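PDB 5J8N: exodeoxyribonuclease III from Methanosarcina mazei, which probably cleaves DNA at abasic sites and trims double-stranded DNA from its 3' ends, using bound magnesium or manganese ions. Local coordinates for residues 4-9 with 31-36; 69-74 with 96-101; 107-112 with 147-152; 222-227 with 249-254. The protein carries 3 engineered substitutions. One frame throughout, in Å; residues are numbered along the deposited sequence.

Contact 1: residues 4-9 with 31-36; sequences YNLISW and FDIVCV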
# COMPACT_ATOMS: atom_id res chain seq x y z
N TYR A 4 8.65 2.74 -15.06
CA TYR A 4 8.14 3.28 -13.81
C TYR A 4 8.77 2.53 -12.66
O TYR A 4 8.63 1.31 -12.55
CB TYR A 4 6.62 3.12 -13.70
CG TYR A 4 5.80 3.83 -14.73
CD1 TYR A 4 5.63 3.30 -15.99
CD2 TYR A 4 5.10 5.00 -14.40
CE1 TYR A 4 4.82 3.92 -16.91
CE2 TYR A 4 4.27 5.61 -15.33
CZ TYR A 4 4.15 5.06 -16.57
OH TYR A 4 3.33 5.67 -17.51
N ASN A 5 9.46 3.23 -11.76
CA ASN A 5 9.94 2.62 -10.55
C ASN A 5 9.06 3.17 -9.41
O ASN A 5 9.09 4.39 -9.13
CB ASN A 5 11.40 2.97 -10.36
CG ASN A 5 12.05 2.17 -9.24
OD1 ASN A 5 11.39 1.44 -8.51
ND2 ASN A 5 13.36 2.35 -9.09
N LEU A 6 8.25 2.31 -8.82
CA LEU A 6 7.30 2.68 -7.82
C LEU A 6 7.71 2.19 -6.43
O LEU A 6 8.16 1.05 -6.27
CB LEU A 6 5.93 2.10 -8.18
CG LEU A 6 4.79 2.35 -7.19
CD1 LEU A 6 3.46 2.48 -7.99
CD2 LEU A 6 4.70 1.30 -6.16
N ILE A 7 7.53 3.05 -5.41
CA ILE A 7 7.76 2.63 -4.03
C ILE A 7 6.53 3.03 -3.23
O ILE A 7 5.87 4.03 -3.54
CB ILE A 7 9.06 3.23 -3.49
CG1 ILE A 7 9.46 2.65 -2.12
CG2 ILE A 7 9.00 4.79 -3.39
CD1 ILE A 7 10.93 2.95 -1.77
N SER A 8 6.16 2.22 -2.25
CA SER A 8 4.97 2.34 -1.45
C SER A 8 5.35 2.15 0.00
O SER A 8 6.09 1.19 0.32
CB SER A 8 3.98 1.29 -1.90
OG SER A 8 2.78 1.28 -1.08
N TRP A 9 4.88 3.02 0.88
CA TRP A 9 5.37 2.99 2.24
C TRP A 9 4.29 3.45 3.22
O TRP A 9 3.83 4.60 3.11
CB TRP A 9 6.61 3.92 2.37
CG TRP A 9 7.37 3.77 3.68
CD1 TRP A 9 7.30 2.75 4.60
CD2 TRP A 9 8.38 4.66 4.15
NE1 TRP A 9 8.23 2.96 5.64
CE2 TRP A 9 8.91 4.12 5.35
CE3 TRP A 9 8.92 5.83 3.63
CZ2 TRP A 9 9.90 4.77 6.09
CZ3 TRP A 9 9.93 6.47 4.34
CH2 TRP A 9 10.41 5.93 5.58
N PHE A 31 12.61 7.49 -7.46
CA PHE A 31 11.36 6.78 -7.79
C PHE A 31 10.45 7.64 -8.64
O PHE A 31 10.28 8.84 -8.39
CB PHE A 31 10.68 6.31 -6.50
CG PHE A 31 11.53 5.31 -5.79
CD1 PHE A 31 11.55 3.99 -6.25
CD2 PHE A 31 12.37 5.68 -4.76
CE1 PHE A 31 12.38 3.03 -5.66
CE2 PHE A 31 13.22 4.69 -4.17
CZ PHE A 31 13.21 3.38 -4.62
N ASP A 32 9.84 7.03 -9.66
CA ASP A 32 8.87 7.72 -10.49
C ASP A 32 7.55 7.98 -9.76
O ASP A 32 6.90 8.98 -10.02
CB ASP A 32 8.58 6.93 -11.76
CG ASP A 32 9.84 6.76 -12.59
OD1 ASP A 32 10.22 7.72 -13.26
OD2 ASP A 32 10.46 5.69 -12.54
N ILE A 33 7.19 7.08 -8.88
CA ILE A 33 5.99 7.19 -8.07
C ILE A 33 6.30 6.80 -6.68
O ILE A 33 6.97 5.79 -6.45
CB ILE A 33 4.86 6.30 -8.65
CG1 ILE A 33 4.57 6.65 -10.11
CG2 ILE A 33 3.60 6.41 -7.76
CD1 ILE A 33 3.55 5.67 -10.78
N VAL A 34 5.88 7.64 -5.73
CA VAL A 34 6.07 7.35 -4.28
C VAL A 34 4.67 7.42 -3.66
O VAL A 34 4.03 8.49 -3.69
CB VAL A 34 6.98 8.40 -3.63
CG1 VAL A 34 7.11 8.15 -2.10
CG2 VAL A 34 8.37 8.42 -4.29
N CYS A 35 4.23 6.31 -3.14
CA CYS A 35 2.93 6.22 -2.46
C CYS A 35 3.17 6.11 -0.97
O CYS A 35 3.98 5.27 -0.53
CB CYS A 35 2.11 5.00 -2.93
SG CYS A 35 1.56 5.17 -4.64
N VAL A 36 2.43 6.88 -0.17
CA VAL A 36 2.51 6.80 1.29
C VAL A 36 1.13 6.45 1.83
O VAL A 36 0.07 6.91 1.32
CB VAL A 36 3.08 8.08 1.93
CG1 VAL A 36 4.57 8.24 1.56
CG2 VAL A 36 2.26 9.32 1.60
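Ile7 and Phe31 make the tight spot here. The CG2 methyl of Ile7 sits over one face of the Phe31 ring, 3.5 Å from Phe31 CG and offset to that rim, a CH-pi contact. The ethyl branch, anti to the backbone N (chi1 -171°), carries CD1 out to the far end of the same ring, 3.7 Å from Phe31 CZ. Strand 4-9, which carries Ile7, runs parallel to strand 33-36. Ile7 N donates to Ile33 O and Ile7 O accepts from Cys35 N at 2.8 Å, nearly straight at 174°, both in the carbonyl plane. On the other face of the sheet Leu6 CD1 rests on Ile33 CG2, and Leu107 packs on both residues.

The Asn5-Asp32 end is partly open to solvent, and two of its bonds are weak. Asn5 OD1 lies at the edge of the Phe31 ring, 3.4 Å from CE1. Asn5 O is shared by the two weak bonds, from Asp32 N and Ile33 N. The firm bond is Asn5 N to Asp32 OD2, 2.8 Å, on the anti lone pair of that oxygen. The carboxylate thus takes up an amide N-H where strand 33-36 has not yet begun, and the donated N-H would probably help to keep Asp32 ionised.

Contact 2: residues 69-74 with 96-101; sequences SGVGTF and RFLRTD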
# COMPACT_ATOMS: atom_id res chain seq x y z
N SER A 69 -5.44 7.69 9.57
CA SER A 69 -5.47 7.17 8.22
C SER A 69 -4.84 8.19 7.25
O SER A 69 -3.85 8.84 7.61
CB SER A 69 -6.93 6.80 7.90
OG SER A 69 -7.02 6.20 6.60
N GLY A 70 -5.35 8.35 6.04
CA GLY A 70 -4.82 9.27 5.03
C GLY A 70 -3.80 8.60 4.15
O GLY A 70 -2.96 7.79 4.60
N VAL A 71 -3.86 8.90 2.85
CA VAL A 71 -2.88 8.38 1.89
C VAL A 71 -2.48 9.46 0.90
O VAL A 71 -3.22 10.44 0.72
CB VAL A 71 -3.38 7.14 1.10
CG1 VAL A 71 -3.75 5.99 2.00
CG2 VAL A 71 -4.55 7.48 0.17
N GLY A 72 -1.30 9.32 0.28
CA GLY A 72 -0.89 10.30 -0.73
C GLY A 72 -0.02 9.62 -1.78
O GLY A 72 0.62 8.58 -1.52
N THR A 73 -0.01 10.22 -2.95
CA THR A 73 0.77 9.75 -4.09
C THR A 73 1.51 10.91 -4.68
O THR A 73 0.96 11.94 -5.00
CB THR A 73 -0.16 9.14 -5.15
OG1 THR A 73 -0.75 7.98 -4.59
CG2 THR A 73 0.59 8.76 -6.44
N PHE A 74 2.82 10.71 -4.83
CA PHE A 74 3.71 11.60 -5.58
C PHE A 74 4.09 10.97 -6.90
O PHE A 74 4.42 9.78 -6.92
CB PHE A 74 5.01 11.83 -4.80
CG PHE A 74 4.83 12.45 -3.45
CD1 PHE A 74 4.49 11.65 -2.34
CD2 PHE A 74 5.04 13.81 -3.29
CE1 PHE A 74 4.37 12.24 -1.06
CE2 PHE A 74 4.89 14.41 -2.03
CZ PHE A 74 4.57 13.59 -0.93
N ARG A 96 -8.73 6.36 2.90
CA ARG A 96 -7.88 5.20 2.74
C ARG A 96 -7.55 4.86 1.31
O ARG A 96 -6.82 3.89 1.10
CB ARG A 96 -8.60 3.97 3.33
CG ARG A 96 -8.81 4.04 4.81
CD ARG A 96 -9.56 2.78 5.25
NE ARG A 96 -9.67 2.92 6.68
CZ ARG A 96 -8.68 2.67 7.51
NH1 ARG A 96 -7.54 2.17 7.05
NH2 ARG A 96 -8.86 2.89 8.83
N PHE A 97 -8.07 5.60 0.33
CA PHE A 97 -8.06 5.14 -1.06
C PHE A 97 -7.83 6.32 -1.96
O PHE A 97 -8.58 7.29 -1.96
CB PHE A 97 -9.40 4.47 -1.36
CG PHE A 97 -9.54 3.92 -2.73
CD1 PHE A 97 -9.85 4.75 -3.79
CD2 PHE A 97 -9.41 2.54 -2.94
CE1 PHE A 97 -10.06 4.18 -5.12
CE2 PHE A 97 -9.62 1.99 -4.22
CZ PHE A 97 -9.90 2.83 -5.28
N LEU A 98 -6.80 6.19 -2.77
CA LEU A 98 -6.49 7.25 -3.76
C LEU A 98 -6.13 6.65 -5.10
O LEU A 98 -5.15 5.87 -5.20
CB LEU A 98 -5.34 8.11 -3.19
CG LEU A 98 -4.84 9.22 -4.09
CD1 LEU A 98 -5.92 10.18 -4.28
CD2 LEU A 98 -3.61 9.92 -3.45
N ARG A 99 -6.90 6.99 -6.11
CA ARG A 99 -6.69 6.53 -7.49
C ARG A 99 -6.05 7.61 -8.32
O ARG A 99 -6.53 8.77 -8.38
CB ARG A 99 -8.02 6.10 -8.08
CG ARG A 99 -7.95 5.84 -9.58
CD ARG A 99 -9.28 5.34 -10.09
NE ARG A 99 -9.28 5.28 -11.56
CZ ARG A 99 -10.33 4.96 -12.27
NH1 ARG A 99 -11.45 4.61 -11.69
NH2 ARG A 99 -10.24 4.99 -13.59
N THR A 100 -4.98 7.26 -9.01
CA THR A 100 -4.36 8.13 -10.01
C THR A 100 -4.15 7.30 -11.27
O THR A 100 -3.46 6.27 -11.22
CB THR A 100 -3.00 8.70 -9.50
OG1 THR A 100 -2.20 7.62 -9.03
CG2 THR A 100 -3.22 9.70 -8.37
N ASP A 101 -4.69 7.74 -12.39
CA ASP A 101 -4.53 7.02 -13.67
C ASP A 101 -3.35 7.60 -14.39
O ASP A 101 -3.22 8.84 -14.46
CB ASP A 101 -5.78 7.14 -14.55
CG ASP A 101 -6.99 6.45 -13.94
OD1 ASP A 101 -6.94 5.95 -12.80
OD2 ASP A 101 -7.97 6.34 -14.68
O HOH W 1 -2.57 6.77 -6.29
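The guanidinium of Arg96 has Ser69 OG over the centre of one face, 4.0 Å from Arg96 CZ. This is a contact across the DNase I-like sandwich, in which strands 71-74 and 97-101 belong to opposing sheets. The Arg96 nitrogens have polar partners: NE forms a salt bridge with Glu94 and NH1 a hydrogen bond with Tyr111 O. Arg99 uses its guanidinium differently, gripping Asp101 side-on in its own plane, with NE 2.7 Å from Asp101 OD1 and NH2 on OD2, both through syn lone pairs. That pair takes no part in the contact with 69-74. The strand axes come within 6.9 Å, so side chains rather than backbones do the touching.

Ser69 OG also rests 3.3 Å from Arg96 CG, while its hydrogen bond goes to Glu94 O. Val71 and Leu98 slide past each other in opposite directions, Val71 CG2 meeting Leu98 CB at 3.5 Å. Leu98, with CG anti to the backbone N, leads CD2 on to Gly72 CA and to Thr73 OG1. Beyond it Thr73 and Thr100 reach tip to tip, too far apart to bond directly. One water links them. It donates to Leu98 O and is also hydrogen-bonded to both hydroxyls, so three bonds hold it between the sheets. Thr73 OG1 has Asn109 ND2 as a further partner and stands 2.8 Å from the oxygen of that water.

Contact 3: residues 107-112 with 147-152; sequences LLNIYF and VICGDV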
# COMPACT_ATOMS: atom_id res chain seq x y z
N LEU A 107 -3.40 3.35 -11.04
CA LEU A 107 -2.79 3.10 -9.75
C LEU A 107 -3.76 3.33 -8.62
O LEU A 107 -4.35 4.42 -8.51
CB LEU A 107 -1.60 4.00 -9.56
CG LEU A 107 -0.88 3.90 -8.22
CD1 LEU A 107 -0.25 2.51 -7.96
CD2 LEU A 107 0.25 4.97 -8.15
N LEU A 108 -3.94 2.32 -7.79
CA LEU A 108 -4.77 2.45 -6.57
C LEU A 108 -3.85 2.36 -5.38
O LEU A 108 -3.18 1.32 -5.20
CB LEU A 108 -5.85 1.34 -6.50
CG LEU A 108 -6.73 1.20 -7.77
CD1 LEU A 108 -7.76 0.09 -7.54
CD2 LEU A 108 -7.39 2.54 -8.18
N ASN A 109 -3.82 3.40 -4.57
CA ASN A 109 -3.00 3.49 -3.38
C ASN A 109 -3.91 3.35 -2.16
O ASN A 109 -4.81 4.18 -2.00
CB ASN A 109 -2.27 4.83 -3.41
CG ASN A 109 -1.45 5.09 -2.15
OD1 ASN A 109 -1.19 4.15 -1.40
ND2 ASN A 109 -0.96 6.33 -1.95
N ILE A 110 -3.72 2.32 -1.36
CA ILE A 110 -4.71 1.97 -0.33
C ILE A 110 -4.11 1.67 1.03
O ILE A 110 -3.12 0.92 1.12
CB ILE A 110 -5.55 0.74 -0.79
CG1 ILE A 110 -6.08 0.97 -2.23
CG2 ILE A 110 -6.71 0.46 0.19
CD1 ILE A 110 -6.85 -0.23 -2.78
N TYR A 111 -4.71 2.24 2.06
CA TYR A 111 -4.43 1.89 3.45
C TYR A 111 -5.61 1.05 3.93
O TYR A 111 -6.64 1.57 4.36
CB TYR A 111 -4.26 3.18 4.31
CG TYR A 111 -4.01 2.94 5.75
CD1 TYR A 111 -3.15 1.95 6.17
CD2 TYR A 111 -4.67 3.69 6.71
CE1 TYR A 111 -2.95 1.68 7.54
CE2 TYR A 111 -4.42 3.47 8.09
CZ TYR A 111 -3.56 2.44 8.48
OH TYR A 111 -3.33 2.18 9.81
N PHE A 112 -5.48 -0.27 3.81
CA PHE A 112 -6.63 -1.13 4.18
C PHE A 112 -6.80 -1.11 5.70
O PHE A 112 -5.81 -0.92 6.44
CB PHE A 112 -6.39 -2.55 3.72
CG PHE A 112 -6.48 -2.74 2.22
CD1 PHE A 112 -5.40 -2.63 1.38
CD2 PHE A 112 -7.71 -3.11 1.68
CE1 PHE A 112 -5.53 -2.83 -0.01
CE2 PHE A 112 -7.85 -3.34 0.32
CZ PHE A 112 -6.73 -3.22 -0.53
N VAL A 147 -2.53 -1.47 -11.01
CA VAL A 147 -1.46 -1.61 -10.05
C VAL A 147 -2.09 -1.18 -8.73
O VAL A 147 -2.65 -0.08 -8.65
CB VAL A 147 -0.26 -0.70 -10.39
CG1 VAL A 147 0.81 -0.81 -9.32
CG2 VAL A 147 0.28 -1.09 -11.70
N ILE A 148 -2.02 -2.03 -7.71
CA ILE A 148 -2.60 -1.74 -6.41
C ILE A 148 -1.52 -1.85 -5.38
O ILE A 148 -0.96 -2.92 -5.15
CB ILE A 148 -3.74 -2.72 -6.06
CG1 ILE A 148 -4.81 -2.67 -7.17
CG2 ILE A 148 -4.35 -2.37 -4.70
CD1 ILE A 148 -4.98 -4.01 -7.90
N CYS A 149 -1.22 -0.74 -4.72
CA CYS A 149 -0.16 -0.84 -3.69
C CYS A 149 -0.72 -0.38 -2.37
O CYS A 149 -1.60 0.51 -2.28
CB CYS A 149 1.06 0.01 -4.05
SG CYS A 149 0.78 1.79 -4.27
N GLY A 150 -0.11 -0.92 -1.32
CA GLY A 150 -0.38 -0.37 -0.00
C GLY A 150 -0.32 -1.42 1.06
O GLY A 150 0.26 -2.51 0.90
N ASP A 151 -0.88 -1.04 2.20
CA ASP A 151 -0.82 -1.82 3.43
C ASP A 151 -2.11 -2.58 3.53
O ASP A 151 -3.17 -1.98 3.81
CB ASP A 151 -0.62 -0.85 4.58
CG ASP A 151 -0.66 -1.48 5.92
OD1 ASP A 151 -0.76 -2.70 6.05
OD2 ASP A 151 -0.59 -0.70 6.92
N VAL A 152 -2.03 -3.88 3.27
CA VAL A 152 -3.21 -4.75 3.27
C VAL A 152 -3.56 -5.11 4.72
O VAL A 152 -4.68 -5.57 4.99
CB VAL A 152 -2.87 -5.99 2.41
CG1 VAL A 152 -3.97 -7.05 2.45
CG2 VAL A 152 -2.60 -5.53 0.98
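Tyr111 and Asp151 lie side by side and point the same way, ring and carboxylate planes turned 45° apart. Asp151 OD2 meets the edge of the ring near its plane, 3.4 Å from Tyr111 CE1, and takes its hydrogen bond from Asn10 ND2. One residue on, Phe112 and Val152 also run alongside each other. The Phe112 ring has Ile110 CG2 over the centre of one face, 3.4 Å above the plane, and Asp151 O at its edge, 3.4 Å from CD1. Phe128, Tyr129 and Phe132 of helix 119-141 pack round the same ring. An alanine at Phe112 would remove that ring and would probably leave Ile110 CG2, Val152 and the aromatic cluster of the helix poorly packed.

Further back, Ile110 CD1 and Ile148 CG2 sit side by side at 3.8 Å, on the face that helix 119-141 covers. On the other face Leu107 crosses Val147 obliquely, its CD1 touching Val147 CG1 and the Cys149 sulphur. The parallel backbones are joined by five hydrogen bonds running nearly along the C=O axes, from Leu108 N to Val147 O through Phe112 N to Asp151 O. At Gly150 the second chain turns a corner; a CB there would clash with Ile110 O. This is a beta-alpha-beta crossover, strand 106-111, helix 119-141, strand 146-149. At the C-terminal ends of the two strands, or just past them, stand Tyr111 and Asp151, two of the residues predicted to form the active site, as in other AP endonucleases, with the bound magnesium close to the Tyr111 side chain.

Contact 4: residues 222-227 with 249-254; sequences DYVFVS and CPVGLE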
# COMPACT_ATOMS: atom_id res chain seq x y z
N ASP A 222 2.61 -5.36 3.44
CA ASP A 222 2.60 -4.37 2.36
C ASP A 222 2.90 -5.07 1.08
O ASP A 222 3.83 -5.89 1.00
CB ASP A 222 3.64 -3.27 2.65
CG ASP A 222 3.35 -2.61 3.96
OD1 ASP A 222 2.48 -1.71 3.99
OD2 ASP A 222 3.93 -3.04 4.98
N TYR A 223 2.15 -4.72 0.02
CA TYR A 223 2.18 -5.46 -1.24
C TYR A 223 2.04 -4.51 -2.42
O TYR A 223 1.52 -3.39 -2.27
CB TYR A 223 1.00 -6.44 -1.31
CG TYR A 223 0.88 -7.47 -0.22
CD1 TYR A 223 0.41 -7.12 1.05
CD2 TYR A 223 1.12 -8.82 -0.49
CE1 TYR A 223 0.25 -8.07 2.05
CE2 TYR A 223 0.98 -9.80 0.52
CZ TYR A 223 0.51 -9.39 1.77
OH TYR A 223 0.31 -10.38 2.72
N VAL A 224 2.47 -4.98 -3.58
CA VAL A 224 1.99 -4.35 -4.81
C VAL A 224 1.41 -5.47 -5.63
O VAL A 224 2.08 -6.45 -5.98
CB VAL A 224 3.07 -3.57 -5.61
CG1 VAL A 224 2.41 -2.83 -6.76
CG2 VAL A 224 3.84 -2.59 -4.70
N PHE A 225 0.13 -5.36 -5.97
CA PHE A 225 -0.57 -6.30 -6.83
C PHE A 225 -0.71 -5.75 -8.22
O PHE A 225 -0.80 -4.52 -8.39
CB PHE A 225 -1.96 -6.61 -6.29
CG PHE A 225 -1.97 -7.03 -4.85
CD1 PHE A 225 -1.65 -8.35 -4.50
CD2 PHE A 225 -2.28 -6.13 -3.88
CE1 PHE A 225 -1.68 -8.75 -3.14
CE2 PHE A 225 -2.31 -6.51 -2.52
CZ PHE A 225 -1.98 -7.83 -2.16
N VAL A 226 -0.69 -6.63 -9.19
CA VAL A 226 -1.02 -6.19 -10.58
C VAL A 226 -2.06 -7.11 -11.15
O VAL A 226 -2.12 -8.30 -10.85
CB VAL A 226 0.22 -6.15 -11.50
CG1 VAL A 226 1.26 -5.12 -10.95
CG2 VAL A 226 0.86 -7.55 -11.70
N SER A 227 -2.93 -6.55 -11.98
CA SER A 227 -3.80 -7.41 -12.78
C SER A 227 -2.94 -8.26 -13.72
O SER A 227 -1.84 -7.87 -14.12
CB SER A 227 -4.80 -6.57 -13.57
OG SER A 227 -4.12 -5.50 -14.24
N CYS A 249 8.44 -1.04 6.48
CA CYS A 249 9.39 -0.56 5.47
C CYS A 249 8.70 -0.50 4.13
O CYS A 249 7.63 -1.07 3.95
CB CYS A 249 10.66 -1.46 5.40
SG CYS A 249 10.37 -3.08 4.64
N PRO A 250 9.28 0.17 3.16
CA PRO A 250 8.65 0.26 1.84
C PRO A 250 8.71 -1.04 1.07
O PRO A 250 9.56 -1.90 1.34
CB PRO A 250 9.49 1.34 1.09
CG PRO A 250 10.22 2.09 2.21
CD PRO A 250 10.48 1.04 3.26
N VAL A 251 7.84 -1.12 0.08
CA VAL A 251 7.87 -2.12 -0.96
C VAL A 251 7.77 -1.46 -2.31
O VAL A 251 7.47 -0.26 -2.40
CB VAL A 251 6.69 -3.17 -0.76
CG1 VAL A 251 6.81 -3.86 0.58
CG2 VAL A 251 5.32 -2.50 -0.89
N GLY A 252 8.10 -2.16 -3.37
CA GLY A 252 8.02 -1.49 -4.65
C GLY A 252 8.00 -2.42 -5.83
O GLY A 252 8.14 -3.63 -5.68
N LEU A 253 7.86 -1.84 -6.99
CA LEU A 253 8.10 -2.64 -8.18
C LEU A 253 8.46 -1.77 -9.35
O LEU A 253 8.33 -0.52 -9.28
CB LEU A 253 6.93 -3.56 -8.54
CG LEU A 253 5.59 -2.90 -8.84
CD1 LEU A 253 5.61 -2.04 -10.11
CD2 LEU A 253 4.55 -4.03 -9.06
N GLU A 254 8.97 -2.41 -10.40
CA GLU A 254 9.36 -1.72 -11.60
C GLU A 254 8.55 -2.25 -12.75
O GLU A 254 8.43 -3.46 -12.89
CB GLU A 254 10.83 -1.90 -11.92
CG GLU A 254 11.67 -1.12 -10.93
CD GLU A 254 13.11 -1.18 -11.32
OE1 GLU A 254 13.77 -2.12 -10.84
OE2 GLU A 254 13.57 -0.35 -12.14
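Apolar packing does nearly all the work between strands 222-227 and 251-254, whose axes approach to 6.6 Å at an angle of 26°. Val224 and Leu253 cross obliquely. Leu253 was modelled in two conformers; in the one described here its CD2 is 3.4 Å from Val224 CG1, tighter than usual for two carbons. The same methyl reaches Val226 CG1 at 3.9 Å. Leu253 holds CG in the crowded position between backbone N and carbonyl carbon. Val224 and Val251 slide past each other, CG2 to CG2.

Val251 adds methyl-to-backbone contacts. Its CG1 lies 3.6 Å from Asp222 O, and also 3.8 Å from Asp222 CB, while CG2 comes up to Tyr223 N. An alanine at Val251 would lose both methyls and would probably let the base of Asp222 and the flank of Val224 shift.

Asp222, predicted to matter for catalysis, has its polar partners outside the two strands: OD2 is hydrogen-bonded to Ser204 OG and to His248 ND1. Two bonds on one oxygen fix the carboxylate, and its charge probably raises the basicity of the histidine. Facing sheets of a sandwich, bringing together an Asp-His pair near the metal site, are characteristic of the DNase I-like nucleases.

In the fold
From the N terminus, contact 1 comes first: strand 3-10 is followed by two short helices, and the return along 33-37 closes that loop inside one sheet. Strand 71-75 extends the same sheet, and contact 2 closes the next loop across the sandwich, onto strand 97-101 of the other sheet. Strand 106-111 then pairs beside 97-101, and contact 3 closes the long excursion through helix 119-141. Contact 4 closes the loop that runs from strand 218-227, neighbour of 146-149, through strand 234-239 to 251-256, neighbour of 3-10, and bridges the sheets again. The four loops follow in series, none nested or crossed. Contacts 1 and 3 each tie one sheet together; contacts 2 and 4 join the two sheets.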